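Local coordinates for nuclear protein localization protein 4 homolog (PDB 4RV0) that probably binds, as part of a larger complex, ubiquitinated misfolded proteins that leave the ER for proteasomal degradation, this chain being its N-terminal ubiquitin-like domain, at residues B[44-50]-B[77-81]. Numbering follows the deposited sequence.
Sequences VDGFGLF and VYLKQ
G48 and F50 pair with K80 and Y78 as two hydrogen-bonded antiparallel pairs, with L49 and L79 the non-hydrogen-bonded pair between them. The short strand 48-50 thereby forms an outer strand of the ubiquitin-like beta-grasp sheet, beside the last strand, whose other neighbour is strand 10-16. The axes of 48-50 and 77-80 approach to 4.5 Å, their N-to-C directions 150° apart. Four backbone bonds join them. The shortest is G48 N to K80 O at 2.6 Å; K80 N to G48 O is nearly straight, 176° at the hydrogen. F50 N to Y78 O is more bent.

L49 and L79 share the face turned to helix 31-41, where L79 also touches V38. CD2 of L49 lies 4.0 Å from CB of L79. L79 brings CD2 to 3.8 Å from CB of F47 because its chi1 of -172° turns CG away from the backbone N, and its CD1 meets the F47 ring obliquely. The side chains of F47 and L79 cross at about a right angle.

F50 and K80 lie on the other face. CE2 of F50 comes to 3.5 Å from CB of K80, and the extended lysine chain places its CD near CE2 and CZ of the same ring. Y78 O sits in plane at the edge of this ring, and F55 packs edge-to-face with it. A serine in place of F50 would probably leave K80 CB and CD without the ring they lie against and F55 without its edge-to-face mate. At the C-terminal residue, OE1 of Q81 makes a close polar-to-apolar contact, 3.2 Å from CG1 of V44.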
loop_
_atom_site.group_PDB
_atom_site.type_symbol
_atom_site.label_atom_id
_atom_site.label_comp_id
_atom_site.label_asym_id
_atom_site.label_seq_id
_atom_site.Cartn_x
_atom_site.Cartn_y
_atom_site.Cartn_z
ATOM N N VAL B 44 -9.366 -18.552 -5.035
ATOM C CA VAL B 44 -10.477 -17.842 -5.662
ATOM C C VAL B 44 -11.386 -18.696 -6.548
ATOM O O VAL B 44 -11.033 -19.793 -6.966
ATOM C CB VAL B 44 -9.976 -16.664 -6.518
ATOM C CG1 VAL B 44 -9.370 -15.567 -5.632
ATOM C CG2 VAL B 44 -8.963 -17.153 -7.538
ATOM N N ASP B 45 -12.573 -18.157 -6.806
ATOM C CA ASP B 45 -13.560 -18.726 -7.715
ATOM C C ASP B 45 -13.445 -17.908 -8.992
ATOM O O ASP B 45 -12.387 -17.316 -9.232
ATOM C CB ASP B 45 -14.957 -18.608 -7.111
ATOM C CG ASP B 45 -15.201 -19.635 -6.003
ATOM O OD1 ASP B 45 -14.468 -20.645 -5.962
ATOM O OD2 ASP B 45 -16.097 -19.425 -5.162
ATOM N N GLY B 46 -14.473 -17.922 -9.842
ATOM C CA GLY B 46 -14.482 -17.083 -11.032
ATOM C C GLY B 46 -13.996 -15.656 -10.822
ATOM O O GLY B 46 -14.630 -14.878 -10.122
ATOM N N PHE B 47 -12.815 -15.339 -11.344
ATOM C CA PHE B 47 -12.288 -13.977 -11.243
ATOM C C PHE B 47 -11.963 -13.376 -12.596
ATOM O O PHE B 47 -11.671 -14.093 -13.558
ATOM C CB PHE B 47 -11.038 -13.925 -10.359
ATOM C CG PHE B 47 -9.856 -14.662 -10.935
ATOM C CD1 PHE B 47 -8.883 -13.987 -11.668
ATOM C CD2 PHE B 47 -9.714 -16.031 -10.735
ATOM C CE1 PHE B 47 -7.782 -14.676 -12.193
ATOM C CE2 PHE B 47 -8.614 -16.722 -11.245
ATOM C CZ PHE B 47 -7.653 -16.044 -11.975
ATOM N N GLY B 48 -11.953 -12.052 -12.657
ATOM C CA GLY B 48 -11.383 -11.362 -13.801
ATOM C C GLY B 48 -10.172 -10.550 -13.361
ATOM O O GLY B 48 -10.083 -10.148 -12.200
ATOM N N LEU B 49 -9.234 -10.337 -14.278
ATOM C CA LEU B 49 -8.096 -9.464 -14.037
ATOM C C LEU B 49 -8.233 -8.220 -14.900
ATOM O O LEU B 49 -8.538 -8.305 -16.094
ATOM C CB LEU B 49 -6.770 -10.167 -14.330
ATOM C CG LEU B 49 -6.445 -11.397 -13.481
ATOM C CD1 LEU B 49 -5.162 -12.014 -13.930
ATOM C CD2 LEU B 49 -6.331 -11.006 -12.028
ATOM N N PHE B 50 -7.991 -7.066 -14.289
ATOM C CA PHE B 50 -8.200 -5.786 -14.943
ATOM C C PHE B 50 -6.980 -4.889 -14.830
ATOM O O PHE B 50 -6.180 -5.014 -13.896
ATOM C CB PHE B 50 -9.435 -5.085 -14.379
ATOM C CG PHE B 50 -10.719 -5.832 -14.611
ATOM C CD1 PHE B 50 -11.574 -5.446 -15.627
ATOM C CD2 PHE B 50 -11.076 -6.902 -13.809
ATOM C CE1 PHE B 50 -12.765 -6.119 -15.846
ATOM C CE2 PHE B 50 -12.262 -7.586 -14.028
ATOM C CZ PHE B 50 -13.109 -7.191 -15.045
ATOM N N VAL B 77 -2.047 -5.471 -11.693
ATOM C CA VAL B 77 -3.399 -5.680 -12.209
ATOM C C VAL B 77 -4.348 -5.883 -11.036
ATOM O O VAL B 77 -3.906 -6.058 -9.894
ATOM C CB VAL B 77 -3.484 -6.844 -13.222
ATOM C CG1 VAL B 77 -2.614 -6.549 -14.418
ATOM C CG2 VAL B 77 -3.061 -8.146 -12.575
ATOM N N TYR B 78 -5.645 -5.821 -11.314
ATOM C CA TYR B 78 -6.666 -5.785 -10.271
ATOM C C TYR B 78 -7.636 -6.932 -10.432
ATOM O O TYR B 78 -8.243 -7.110 -11.496
ATOM C CB TYR B 78 -7.393 -4.427 -10.265
ATOM C CG TYR B 78 -6.430 -3.298 -10.004
ATOM C CD1 TYR B 78 -6.201 -2.833 -8.710
ATOM C CD2 TYR B 78 -5.707 -2.731 -11.046
ATOM C CE1 TYR B 78 -5.286 -1.812 -8.471
ATOM C CE2 TYR B 78 -4.799 -1.717 -10.818
ATOM C CZ TYR B 78 -4.591 -1.261 -9.532
ATOM O OH TYR B 78 -3.681 -0.248 -9.325
ATOM N N LEU B 79 -7.778 -7.705 -9.368
ATOM C CA LEU B 79 -8.617 -8.881 -9.407
ATOM C C LEU B 79 -10.039 -8.547 -8.988
ATOM O O LEU B 79 -10.266 -7.902 -7.963
ATOM C CB LEU B 79 -8.012 -10.007 -8.544
ATOM C CG LEU B 79 -8.660 -11.398 -8.609
ATOM C CD1 LEU B 79 -7.632 -12.489 -8.340
ATOM C CD2 LEU B 79 -9.837 -11.534 -7.629
ATOM N N LYS B 80 -10.986 -8.973 -9.822
ATOM C CA LYS B 80 -12.409 -8.848 -9.545
ATOM C C LYS B 80 -13.082 -10.214 -9.506
ATOM O O LYS B 80 -12.943 -11.005 -10.440
ATOM C CB LYS B 80 -13.088 -8.022 -10.638
ATOM C CG LYS B 80 -14.599 -7.956 -10.454
ATOM C CD LYS B 80 -15.278 -7.178 -11.560
ATOM C CE LYS B 80 -16.733 -6.905 -11.196
ATOM N NZ LYS B 80 -17.380 -6.021 -12.199
ATOM N N GLN B 81 -13.729 -10.535 -8.396
ATOM C CA GLN B 81 -14.475 -11.784 -8.330
ATOM C C GLN B 81 -15.885 -11.606 -8.881
ATOM O O GLN B 81 -16.814 -11.370 -8.111
ATOM C CB GLN B 81 -14.506 -12.326 -6.911
ATOM C CG GLN B 81 -13.143 -12.324 -6.283
ATOM C CD GLN B 81 -12.996 -13.366 -5.212
ATOM O OE1 GLN B 81 -11.888 -13.759 -4.876
ATOM N NE2 GLN B 81 -14.113 -13.825 -4.670
#